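Local coordinates for CELL division inhibitor (Pyrococcus furiosus, PDB 1G3Q), which binds adenosine nucleotide with magnesium as a MinD-type P-loop protein and probably hydrolyses ATP, consistent with a role in cell division, at residues A[57-62]-A[102-107]; A[96-101]-A[123-128]; A[45-50]-A[81-86]; A[22-27]-A[34-39]. All coordinates share one frame; numbering follows the deposited sequence.

Interaction 1 (A[57-62]-A[102-107]); sequences VTLHDV and PEVIKS
Val62 and Val104 meet methyl against methyl, Val62 CG1 lying 3.8 Å from Val104 CG1, and this is the tight part of the contact between helices 59-63 and 101-106. In Val104 the touching branch CG1 stands opposite the backbone N (chi1 174°), and its other methyl, CG2, also comes near, at 4.1 Å from Val62 CG1. Leu59 joins less closely: the end of its chain swings in and brings CD1 to 4.2 Å from Val104 CG1. Branched aliphatic residues suit this place, since both helices pack on the same face of the central sheet of the P-loop ATPase fold, where Leu59 and Ile105 also rest on Val37 of strand 34-38. The start of helix 59-63 is fixed by a capping box: Thr58 N donates to Asp61 OD2 at 2.8 Å, nearly straight at 161° and on the anti lone pair, while Thr58 OG1 takes a weak bond from His60 N. Away from the valines the contact is loose. Val104 is itself partly exposed, and beyond it Glu103, Lys106 and Ser107 are turned to solvent; Ser107 OG bends back on the chain to bond Val104 O at 2.6 Å.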
loop_
_atom_site.group_PDB
_atom_site.type_symbol
_atom_site.label_atom_id
_atom_site.label_comp_id
_atom_site.label_asym_id
_atom_site.label_seq_id
_atom_site.Cartn_x
_atom_site.Cartn_y
_atom_site.Cartn_z
ATOM N N VAL A 57 -2.490 -20.085 -4.782
ATOM C CA VAL A 57 -2.149 -20.005 -3.365
ATOM C C VAL A 57 -2.043 -18.541 -2.965
ATOM O O VAL A 57 -1.358 -17.761 -3.624
ATOM C CB VAL A 57 -0.806 -20.706 -3.075
ATOM C CG1 VAL A 57 -0.561 -20.749 -1.575
ATOM C CG2 VAL A 57 -0.817 -22.115 -3.659
ATOM N N THR A 58 -2.715 -18.177 -1.877
ATOM C CA THR A 58 -2.721 -16.793 -1.425
ATOM C C THR A 58 -2.363 -16.633 0.044
ATOM O O THR A 58 -2.189 -17.607 0.775
ATOM C CB THR A 58 -4.116 -16.166 -1.611
ATOM O OG1 THR A 58 -5.066 -16.912 -0.842
ATOM C CG2 THR A 58 -4.537 -16.191 -3.080
ATOM N N LEU A 59 -2.271 -15.380 0.468
ATOM C CA LEU A 59 -1.973 -15.060 1.854
ATOM C C LEU A 59 -3.064 -15.679 2.734
ATOM O O LEU A 59 -2.804 -16.104 3.858
ATOM C CB LEU A 59 -1.940 -13.539 2.038
ATOM C CG LEU A 59 -1.780 -12.969 3.452
ATOM C CD1 LEU A 59 -0.540 -13.546 4.113
ATOM C CD2 LEU A 59 -1.695 -11.453 3.374
ATOM N N HIS A 60 -4.285 -15.742 2.209
ATOM C CA HIS A 60 -5.400 -16.310 2.962
ATOM C C HIS A 60 -5.149 -17.777 3.301
ATOM O O HIS A 60 -5.500 -18.241 4.390
ATOM C CB HIS A 60 -6.710 -16.162 2.177
ATOM C CG HIS A 60 -7.166 -14.743 2.035
ATOM N ND1 HIS A 60 -6.502 -13.821 1.254
ATOM C CD2 HIS A 60 -8.215 -14.086 2.582
ATOM C CE1 HIS A 60 -7.125 -12.658 1.327
ATOM N NE2 HIS A 60 -8.167 -12.792 2.126
ATOM N N ASP A 61 -4.543 -18.502 2.365
ATOM C CA ASP A 61 -4.220 -19.909 2.578
ATOM C C ASP A 61 -3.188 -20.009 3.692
ATOM O O ASP A 61 -3.270 -20.877 4.564
ATOM C CB ASP A 61 -3.652 -20.530 1.299
ATOM C CG ASP A 61 -4.698 -20.699 0.220
ATOM O OD1 ASP A 61 -5.661 -21.459 0.446
ATOM O OD2 ASP A 61 -4.557 -20.078 -0.855
ATOM N N VAL A 62 -2.214 -19.108 3.654
ATOM C CA VAL A 62 -1.152 -19.070 4.652
ATOM C C VAL A 62 -1.736 -18.768 6.031
ATOM O O VAL A 62 -1.427 -19.454 7.012
ATOM C CB VAL A 62 -0.103 -17.983 4.298
ATOM C CG1 VAL A 62 1.015 -17.974 5.329
ATOM C CG2 VAL A 62 0.463 -18.235 2.898
ATOM N N PRO A 102 1.213 -10.293 11.233
ATOM C CA PRO A 102 2.529 -9.803 11.658
ATOM C C PRO A 102 3.651 -10.839 11.598
ATOM O O PRO A 102 4.721 -10.557 11.066
ATOM C CB PRO A 102 2.263 -9.304 13.073
ATOM C CG PRO A 102 0.864 -8.769 12.957
ATOM C CD PRO A 102 0.169 -9.870 12.184
ATOM N N GLU A 103 3.414 -12.034 12.132
ATOM C CA GLU A 103 4.445 -13.066 12.114
ATOM C C GLU A 103 4.742 -13.550 10.697
ATOM O O GLU A 103 5.898 -13.785 10.344
ATOM C CB GLU A 103 4.044 -14.250 13.007
ATOM C CG GLU A 103 2.787 -14.999 12.583
ATOM C CD GLU A 103 2.309 -15.985 13.644
ATOM O OE1 GLU A 103 2.035 -15.552 14.787
ATOM O OE2 GLU A 103 2.204 -17.190 13.338
ATOM N N VAL A 104 3.703 -13.684 9.879
ATOM C CA VAL A 104 3.891 -14.140 8.505
ATOM C C VAL A 104 4.697 -13.148 7.674
ATOM O O VAL A 104 5.677 -13.515 7.032
ATOM C CB VAL A 104 2.541 -14.375 7.798
ATOM C CG1 VAL A 104 2.778 -14.702 6.327
ATOM C CG2 VAL A 104 1.796 -15.515 8.472
ATOM N N ILE A 105 4.283 -11.889 7.686
ATOM C CA ILE A 105 4.970 -10.867 6.910
ATOM C C ILE A 105 6.412 -10.648 7.360
ATOM O O ILE A 105 7.337 -10.681 6.549
ATOM C CB ILE A 105 4.199 -9.534 6.968
ATOM C CG1 ILE A 105 2.840 -9.713 6.287
ATOM C CG2 ILE A 105 5.008 -8.423 6.298
ATOM C CD1 ILE A 105 1.940 -8.490 6.339
ATOM N N LYS A 106 6.607 -10.445 8.656
ATOM C CA LYS A 106 7.941 -10.203 9.182
ATOM C C LYS A 106 8.939 -11.326 8.902
ATOM O O LYS A 106 10.143 -11.088 8.864
ATOM C CB LYS A 106 7.851 -9.904 10.681
ATOM C CG LYS A 106 7.032 -8.644 10.960
ATOM C CD LYS A 106 7.036 -8.248 12.431
ATOM C CE LYS A 106 6.325 -6.915 12.622
ATOM N NZ LYS A 106 6.452 -6.390 14.008
ATOM N N SER A 107 8.446 -12.542 8.686
ATOM C CA SER A 107 9.328 -13.669 8.399
ATOM C C SER A 107 9.953 -13.554 7.005
ATOM O O SER A 107 10.862 -14.306 6.663
ATOM C CB SER A 107 8.557 -14.987 8.483
ATOM O OG SER A 107 7.666 -15.125 7.385
#

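Interaction 2 (A[96-101]-A[123-128]); sequences ADPRKL and LQLDAM
The ring of Pro98 sits against two neighbouring side chains at the start of helix 125-131. Its CG lies 3.9 Å from Leu125 CD2, the two side chains running at about a right angle, while its CB is 3.5 Å from Asp126 OD1, which is equally near CG. Leu125 reaches over because its CG stands opposite its own backbone N (chi1 -174°), and its other methyl, CD1, comes loosely to 4.5 Å from Arg99 CG. A second shell shapes the loop that presents the proline. Asp97 OD1 accepts from Arg99 N at 2.9 Å, an Asx turn that wraps the chain around Pro98, whose own ring already restricts the backbone. The same oxygen receives Arg99 NE at 2.8 Å, close to the guanidinium plane and nearly straight at 170°, and Arg99 NH2 bridges to Asp97 OD2, so the arginine grips the carboxylate side-on. Farther out, Leu41 packs on both Pro98 and Asp126, and Pro98 also touches Ser129 one turn along the helix. No hydrogen bond crosses between the two segments: the loop meets the helix by van der Waals contact alone, while its charged pair is settled within the loop.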
loop_
_atom_site.group_PDB
_atom_site.type_symbol
_atom_site.label_atom_id
_atom_site.label_comp_id
_atom_site.label_asym_id
_atom_site.label_seq_id
_atom_site.Cartn_x
_atom_site.Cartn_y
_atom_site.Cartn_z
ATOM N N ALA A 96 -9.017 -17.097 7.044
ATOM C CA ALA A 96 -7.738 -16.410 7.225
ATOM C C ALA A 96 -7.677 -15.734 8.594
ATOM O O ALA A 96 -8.425 -14.801 8.857
ATOM C CB ALA A 96 -7.544 -15.370 6.129
ATOM N N ASP A 97 -6.797 -16.217 9.468
ATOM C CA ASP A 97 -6.641 -15.621 10.793
ATOM C C ASP A 97 -5.785 -14.362 10.623
ATOM O O ASP A 97 -4.579 -14.450 10.383
ATOM C CB ASP A 97 -5.938 -16.603 11.736
ATOM C CG ASP A 97 -5.826 -16.077 13.160
ATOM O OD1 ASP A 97 -6.116 -14.882 13.388
ATOM O OD2 ASP A 97 -5.436 -16.865 14.051
ATOM N N PRO A 98 -6.397 -13.176 10.746
ATOM C CA PRO A 98 -5.655 -11.919 10.594
ATOM C C PRO A 98 -4.586 -11.699 11.656
ATOM O O PRO A 98 -3.614 -10.979 11.429
ATOM C CB PRO A 98 -6.754 -10.863 10.653
ATOM C CG PRO A 98 -7.751 -11.483 11.579
ATOM C CD PRO A 98 -7.807 -12.911 11.086
ATOM N N ARG A 99 -4.763 -12.325 12.813
ATOM C CA ARG A 99 -3.815 -12.173 13.909
ATOM C C ARG A 99 -2.433 -12.734 13.576
ATOM O O ARG A 99 -1.450 -12.415 14.245
ATOM C CB ARG A 99 -4.370 -12.845 15.168
ATOM C CG ARG A 99 -5.699 -12.252 15.626
ATOM C CD ARG A 99 -6.379 -13.145 16.653
ATOM N NE ARG A 99 -6.518 -14.514 16.166
ATOM C CZ ARG A 99 -6.933 -15.530 16.913
ATOM N NH1 ARG A 99 -7.261 -15.326 18.183
ATOM N NH2 ARG A 99 -6.982 -16.756 16.405
ATOM N N LYS A 100 -2.351 -13.559 12.537
ATOM C CA LYS A 100 -1.072 -14.145 12.143
ATOM C C LYS A 100 -0.342 -13.343 11.068
ATOM O O LYS A 100 0.740 -13.732 10.626
ATOM C CB LYS A 100 -1.276 -15.584 11.663
ATOM C CG LYS A 100 -1.602 -16.547 12.794
ATOM C CD LYS A 100 -1.911 -17.939 12.287
ATOM C CE LYS A 100 -2.120 -18.894 13.459
ATOM N NZ LYS A 100 -2.535 -20.244 12.992
ATOM N N LEU A 101 -0.930 -12.226 10.655
ATOM C CA LEU A 101 -0.315 -11.384 9.633
ATOM C C LEU A 101 1.078 -10.889 10.034
ATOM O O LEU A 101 2.035 -11.044 9.275
ATOM C CB LEU A 101 -1.226 -10.194 9.307
ATOM C CG LEU A 101 -2.374 -10.498 8.339
ATOM C CD1 LEU A 101 -3.347 -9.326 8.279
ATOM C CD2 LEU A 101 -1.790 -10.783 6.955
ATOM N N LEU A 123 -9.591 0.998 12.010
ATOM C CA LEU A 123 -8.936 0.507 13.208
ATOM C C LEU A 123 -9.506 -0.813 13.717
ATOM O O LEU A 123 -9.211 -1.221 14.840
ATOM C CB LEU A 123 -9.031 1.569 14.306
ATOM C CG LEU A 123 -8.389 2.919 13.972
ATOM C CD1 LEU A 123 -8.838 3.958 14.983
ATOM C CD2 LEU A 123 -6.868 2.786 13.963
ATOM N N GLN A 124 -10.322 -1.482 12.906
ATOM C CA GLN A 124 -10.883 -2.759 13.330
ATOM C C GLN A 124 -9.809 -3.847 13.238
ATOM O O GLN A 124 -8.679 -3.570 12.833
ATOM C CB GLN A 124 -12.113 -3.116 12.491
ATOM C CG GLN A 124 -13.287 -2.158 12.709
ATOM C CD GLN A 124 -13.587 -1.918 14.189
ATOM O OE1 GLN A 124 -13.815 -2.857 14.950
ATOM N NE2 GLN A 124 -13.589 -0.654 14.594
ATOM N N LEU A 125 -10.160 -5.074 13.611
ATOM C CA LEU A 125 -9.202 -6.180 13.629
ATOM C C LEU A 125 -8.337 -6.386 12.388
ATOM O O LEU A 125 -7.108 -6.362 12.479
ATOM C CB LEU A 125 -9.914 -7.496 13.970
ATOM C CG LEU A 125 -8.997 -8.708 14.172
ATOM C CD1 LEU A 125 -7.982 -8.417 15.276
ATOM C CD2 LEU A 125 -9.833 -9.931 14.516
ATOM N N ASP A 126 -8.963 -6.610 11.236
ATOM C CA ASP A 126 -8.201 -6.825 10.009
ATOM C C ASP A 126 -7.252 -5.662 9.734
ATOM O O ASP A 126 -6.083 -5.872 9.410
ATOM C CB ASP A 126 -9.143 -7.017 8.815
ATOM C CG ASP A 126 -9.813 -8.378 8.812
ATOM O OD1 ASP A 126 -9.659 -9.127 9.801
ATOM O OD2 ASP A 126 -10.499 -8.699 7.816
ATOM N N ALA A 127 -7.757 -4.440 9.867
ATOM C CA ALA A 127 -6.950 -3.247 9.623
ATOM C C ALA A 127 -5.744 -3.182 10.554
ATOM O O ALA A 127 -4.618 -2.955 10.109
ATOM C CB ALA A 127 -7.804 -1.992 9.789
ATOM N N MET A 128 -5.983 -3.382 11.846
ATOM C CA MET A 128 -4.907 -3.335 12.830
ATOM C C MET A 128 -3.876 -4.438 12.613
ATOM O O MET A 128 -2.672 -4.195 12.704
ATOM C CB MET A 128 -5.476 -3.442 14.247
ATOM C CG MET A 128 -6.284 -2.237 14.698
ATOM S SD MET A 128 -5.332 -0.699 14.726
ATOM C CE MET A 128 -4.000 -1.137 15.818
#

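Interaction 3 (A[45-50]-A[81-86]); sequences NLSLVL and VYVLPG
Helix 46-49, a single short turn that follows strand 34-38 in the P-loop ATPase fold, packs here against strand 81-84 and the residues just past its end. Ser47 faces Pro85 across the closest point of the two backbones. Its CB is 3.4 Å from Pro85 CB, tighter than usual for two carbons, and its OG lies 3.3 Å from the same Pro85 CB. A small residue suits so narrow a gap. The hydroxyl stands opposite the serine's own backbone N (chi1 -165°) and hydrogen-bonds Val52 O, in the loop beyond the helix, so this buried group is satisfied by a carbonyl while resting against the proline. Behind the serine the contact is wholly apolar: Leu50 CD1 meets Val83 CG2 at 4.2 Å, the two side chains lying alongside and pointing opposite ways. Val83, a beta-branched residue at home in a strand, also brings CG2 to 4.2 Å from Ser47 CA, and Leu50 continues inward onto Ala21 of helix 16-29 and Ala36 of strand 34-38. One water joins the backbones, accepting from Ser47 N at 2.9 Å and from Gly86 N at 3.0 Å. That water serves two amides at once, one in the first turn of a helix and one past the end of a strand, so polar linkage between the segments runs through solvent while the direct contacts are apolar carbons and a hydroxyl committed elsewhere.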
loop_
_atom_site.group_PDB
_atom_site.type_symbol
_atom_site.label_atom_id
_atom_site.label_comp_id
_atom_site.label_asym_id
_atom_site.label_seq_id
_atom_site.Cartn_x
_atom_site.Cartn_y
_atom_site.Cartn_z
ATOM N N ASN A 45 -7.508 -6.775 -3.860
ATOM C CA ASN A 45 -7.458 -6.154 -5.185
ATOM C C ASN A 45 -6.027 -6.009 -5.710
ATOM O O ASN A 45 -5.812 -5.928 -6.914
ATOM C CB ASN A 45 -8.073 -4.745 -5.153
ATOM C CG ASN A 45 -9.557 -4.747 -4.850
ATOM O OD1 ASN A 45 -10.354 -5.340 -5.578
ATOM N ND2 ASN A 45 -9.940 -4.068 -3.773
ATOM N N LEU A 46 -5.057 -5.973 -4.801
ATOM C CA LEU A 46 -3.657 -5.768 -5.172
ATOM C C LEU A 46 -3.105 -6.635 -6.302
ATOM O O LEU A 46 -2.564 -6.114 -7.274
ATOM C CB LEU A 46 -2.764 -5.910 -3.942
ATOM C CG LEU A 46 -1.297 -5.534 -4.154
ATOM C CD1 LEU A 46 -1.190 -4.072 -4.585
ATOM C CD2 LEU A 46 -0.528 -5.769 -2.858
ATOM N N SER A 47 -3.234 -7.950 -6.175
ATOM C CA SER A 47 -2.728 -8.864 -7.196
ATOM C C SER A 47 -3.291 -8.537 -8.582
ATOM O O SER A 47 -2.561 -8.526 -9.575
ATOM C CB SER A 47 -3.076 -10.307 -6.825
ATOM O OG SER A 47 -2.326 -11.233 -7.592
ATOM N N LEU A 48 -4.589 -8.259 -8.644
ATOM C CA LEU A 48 -5.246 -7.940 -9.909
ATOM C C LEU A 48 -4.672 -6.651 -10.505
ATOM O O LEU A 48 -4.422 -6.557 -11.709
ATOM C CB LEU A 48 -6.751 -7.781 -9.681
ATOM C CG LEU A 48 -7.683 -8.341 -10.756
ATOM C CD1 LEU A 48 -7.294 -7.776 -12.113
ATOM C CD2 LEU A 48 -7.599 -9.868 -10.774
ATOM N N VAL A 49 -4.470 -5.657 -9.650
ATOM C CA VAL A 49 -3.926 -4.374 -10.078
ATOM C C VAL A 49 -2.485 -4.528 -10.580
ATOM O O VAL A 49 -1.996 -3.711 -11.360
ATOM C CB VAL A 49 -4.012 -3.357 -8.914
ATOM C CG1 VAL A 49 -3.113 -2.169 -9.159
ATOM C CG2 VAL A 49 -5.460 -2.893 -8.768
ATOM N N LEU A 50 -1.813 -5.589 -10.148
ATOM C CA LEU A 50 -0.441 -5.837 -10.592
ATOM C C LEU A 50 -0.393 -6.838 -11.748
ATOM O O LEU A 50 0.682 -7.262 -12.172
ATOM C CB LEU A 50 0.422 -6.324 -9.425
ATOM C CG LEU A 50 0.795 -5.231 -8.414
ATOM C CD1 LEU A 50 1.512 -5.844 -7.217
ATOM C CD2 LEU A 50 1.682 -4.194 -9.095
ATOM N N VAL A 81 9.697 -6.894 -8.854
ATOM C CA VAL A 81 8.456 -6.793 -8.097
ATOM C C VAL A 81 7.756 -8.139 -7.956
ATOM O O VAL A 81 7.451 -8.809 -8.943
ATOM C CB VAL A 81 7.483 -5.789 -8.749
ATOM C CG1 VAL A 81 6.190 -5.709 -7.940
ATOM C CG2 VAL A 81 8.136 -4.419 -8.828
ATOM N N TYR A 82 7.510 -8.535 -6.714
ATOM C CA TYR A 82 6.830 -9.788 -6.445
ATOM C C TYR A 82 5.564 -9.473 -5.667
ATOM O O TYR A 82 5.431 -8.386 -5.100
ATOM C CB TYR A 82 7.746 -10.719 -5.653
ATOM C CG TYR A 82 9.049 -10.971 -6.372
ATOM C CD1 TYR A 82 10.073 -10.026 -6.348
ATOM C CD2 TYR A 82 9.234 -12.126 -7.132
ATOM C CE1 TYR A 82 11.251 -10.220 -7.066
ATOM C CE2 TYR A 82 10.405 -12.330 -7.858
ATOM C CZ TYR A 82 11.407 -11.372 -7.820
ATOM O OH TYR A 82 12.556 -11.561 -8.547
ATOM N N VAL A 83 4.627 -10.410 -5.650
ATOM C CA VAL A 83 3.383 -10.174 -4.938
ATOM C C VAL A 83 2.956 -11.357 -4.078
ATOM O O VAL A 83 3.209 -12.520 -4.411
ATOM C CB VAL A 83 2.245 -9.805 -5.937
ATOM C CG1 VAL A 83 2.023 -10.946 -6.918
ATOM C CG2 VAL A 83 0.945 -9.475 -5.185
ATOM N N LEU A 84 2.358 -11.025 -2.937
ATOM C CA LEU A 84 1.811 -11.991 -1.984
ATOM C C LEU A 84 0.336 -11.614 -2.095
ATOM O O LEU A 84 -0.148 -10.734 -1.388
ATOM C CB LEU A 84 2.346 -11.712 -0.571
ATOM C CG LEU A 84 1.770 -12.527 0.597
ATOM C CD1 LEU A 84 1.700 -13.985 0.221
ATOM C CD2 LEU A 84 2.635 -12.335 1.843
ATOM N N PRO A 85 -0.388 -12.269 -3.015
ATOM C CA PRO A 85 -1.807 -12.033 -3.288
ATOM C C PRO A 85 -2.818 -12.505 -2.259
ATOM O O PRO A 85 -2.544 -13.383 -1.456
ATOM C CB PRO A 85 -2.004 -12.731 -4.627
ATOM C CG PRO A 85 -1.167 -13.975 -4.435
ATOM C CD PRO A 85 0.104 -13.432 -3.783
ATOM N N GLY A 86 -3.999 -11.901 -2.306
ATOM C CA GLY A 86 -5.067 -12.284 -1.405
ATOM C C GLY A 86 -6.150 -12.976 -2.214
ATOM O O GLY A 86 -6.295 -12.714 -3.409
HETATM O O HOH W 1 -4.545 -9.615 -4.197
#

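Interaction 4 (A[22-27]-A[34-39]); sequences NLSVAL and VLAVDG
Helix 22-27 runs antiparallel to strand 34-38, their short axes 8.6 Å apart at 172°, so that Ser24 and Val34 face each other where the backbones come nearest. This is the return half of a beta-alpha-beta crossover in the P-loop fold: strand 3-8 leads through the nucleotide-binding loop into helix 16-29, which packs on the sheet before the chain re-enters it as strand 34-38, parallel to the first and with strand 114-118 between them. Val34 lies in the middle of the contact and divides its branches. CG1, opposite the backbone N (chi1 -174°), reaches 3.7 Å from Ser24 OG, while CG2 touches Leu27 CB at 3.8 Å and comes equally near Ser24 O. Replacing Val34 by an alanine would probably open a gap beneath the helix, leaving Leu27 CB and Ser24 CB without the two methyls that pack on them. Small residues suit the next inward position: Ala36 offers just a methyl, which lets the helix lie close. The larger Leu27 fills space toward Phe114 in the neighbouring strand. Serine is tolerated in this apolar layer because its hydroxyl is bonded back to Thr20 O, one turn earlier in its own helix. With that bond made, Ser24 OG still rests 3.6 Å from Ala36 CB.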
loop_
_atom_site.group_PDB
_atom_site.type_symbol
_atom_site.label_atom_id
_atom_site.label_comp_id
_atom_site.label_asym_id
_atom_site.label_seq_id
_atom_site.Cartn_x
_atom_site.Cartn_y
_atom_site.Cartn_z
ATOM N N ASN A 22 1.715 1.275 -7.475
ATOM C CA ASN A 22 2.605 2.192 -8.184
ATOM C C ASN A 22 3.960 2.366 -7.503
ATOM O O ASN A 22 4.993 2.404 -8.174
ATOM C CB ASN A 22 1.941 3.559 -8.377
ATOM C CG ASN A 22 0.908 3.552 -9.495
ATOM O OD1 ASN A 22 -0.263 3.236 -9.279
ATOM N ND2 ASN A 22 1.347 3.882 -10.702
ATOM N N LEU A 23 3.963 2.470 -6.176
ATOM C CA LEU A 23 5.218 2.624 -5.447
ATOM C C LEU A 23 6.072 1.367 -5.632
ATOM O O LEU A 23 7.289 1.451 -5.799
ATOM C CB LEU A 23 4.947 2.869 -3.956
ATOM C CG LEU A 23 6.168 3.088 -3.054
ATOM C CD1 LEU A 23 7.019 4.239 -3.594
ATOM C CD2 LEU A 23 5.697 3.387 -1.633
ATOM N N SER A 24 5.432 0.200 -5.609
ATOM C CA SER A 24 6.149 -1.059 -5.796
ATOM C C SER A 24 6.891 -1.074 -7.129
ATOM O O SER A 24 8.083 -1.400 -7.190
ATOM C CB SER A 24 5.184 -2.248 -5.765
ATOM O OG SER A 24 4.658 -2.464 -4.471
ATOM N N VAL A 25 6.176 -0.735 -8.199
ATOM C CA VAL A 25 6.760 -0.729 -9.531
ATOM C C VAL A 25 7.841 0.345 -9.665
ATOM O O VAL A 25 8.886 0.103 -10.272
ATOM C CB VAL A 25 5.674 -0.520 -10.617
ATOM C CG1 VAL A 25 6.311 -0.518 -12.001
ATOM C CG2 VAL A 25 4.632 -1.641 -10.534
ATOM N N ALA A 26 7.591 1.523 -9.099
ATOM C CA ALA A 26 8.566 2.607 -9.155
ATOM C C ALA A 26 9.864 2.178 -8.466
ATOM O O ALA A 26 10.954 2.351 -9.014
ATOM C CB ALA A 26 8.003 3.861 -8.489
ATOM N N LEU A 27 9.748 1.615 -7.266
ATOM C CA LEU A 27 10.926 1.161 -6.530
ATOM C C LEU A 27 11.610 0.004 -7.254
ATOM O O LEU A 27 12.845 -0.070 -7.310
ATOM C CB LEU A 27 10.535 0.733 -5.110
ATOM C CG LEU A 27 10.157 1.843 -4.123
ATOM C CD1 LEU A 27 9.577 1.225 -2.859
ATOM C CD2 LEU A 27 11.392 2.686 -3.789
ATOM N N VAL A 34 11.176 -5.680 -4.407
ATOM C CA VAL A 34 9.942 -5.399 -3.680
ATOM C C VAL A 34 8.925 -6.533 -3.583
ATOM O O VAL A 34 8.745 -7.309 -4.521
ATOM C CB VAL A 34 9.207 -4.206 -4.330
ATOM C CG1 VAL A 34 7.994 -3.822 -3.501
ATOM C CG2 VAL A 34 10.157 -3.027 -4.498
ATOM N N LEU A 35 8.261 -6.614 -2.434
ATOM C CA LEU A 35 7.198 -7.590 -2.222
ATOM C C LEU A 35 5.954 -6.770 -1.896
ATOM O O LEU A 35 5.907 -6.080 -0.872
ATOM C CB LEU A 35 7.486 -8.532 -1.049
ATOM C CG LEU A 35 6.294 -9.470 -0.776
ATOM C CD1 LEU A 35 6.083 -10.398 -1.976
ATOM C CD2 LEU A 35 6.526 -10.284 0.489
ATOM N N ALA A 36 4.965 -6.820 -2.779
ATOM C CA ALA A 36 3.717 -6.098 -2.562
ATOM C C ALA A 36 2.784 -7.089 -1.872
ATOM O O ALA A 36 2.463 -8.137 -2.428
ATOM C CB ALA A 36 3.131 -5.646 -3.897
ATOM N N VAL A 37 2.358 -6.756 -0.658
ATOM C CA VAL A 37 1.495 -7.636 0.118
ATOM C C VAL A 37 0.051 -7.141 0.189
ATOM O O VAL A 37 -0.203 -5.992 0.541
ATOM C CB VAL A 37 2.037 -7.785 1.561
ATOM C CG1 VAL A 37 1.133 -8.697 2.376
ATOM C CG2 VAL A 37 3.463 -8.341 1.528
ATOM N N ASP A 38 -0.893 -8.012 -0.149
ATOM C CA ASP A 38 -2.298 -7.634 -0.086
ATOM C C ASP A 38 -2.848 -7.983 1.288
ATOM O O ASP A 38 -3.330 -9.095 1.511
ATOM C CB ASP A 38 -3.124 -8.358 -1.152
ATOM C CG ASP A 38 -4.512 -7.764 -1.298
ATOM O OD1 ASP A 38 -4.947 -7.044 -0.370
ATOM O OD2 ASP A 38 -5.171 -8.008 -2.329
ATOM N N GLY A 39 -2.766 -7.031 2.211
ATOM C CA GLY A 39 -3.271 -7.260 3.552
ATOM C C GLY A 39 -4.733 -6.872 3.707
ATOM O O GLY A 39 -5.256 -6.842 4.825
#

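All four contacts lie within one P-loop ATPase domain of the MinD family, built around a mixed sheet. Interactions 3 and 4 are closest, with centres 8 Å apart, and share the sheet directly, strands 81-84 and 34-38 being parallel neighbours joined by backbone bonds of Tyr82. Interaction 1 lies on the other face of strand 34-38, and its Leu59 N also bonds Pro85 O of interaction 3. Interaction 2, its centre 12 Å from that of interaction 1, touches it through Leu101 and Leu59. Along the chain interaction 4 closes first; the segments of 3 and 1 then alternate, as do those of 1 and 2, so the chain between residues 45 and 128 repeatedly returns to earlier parts of itself.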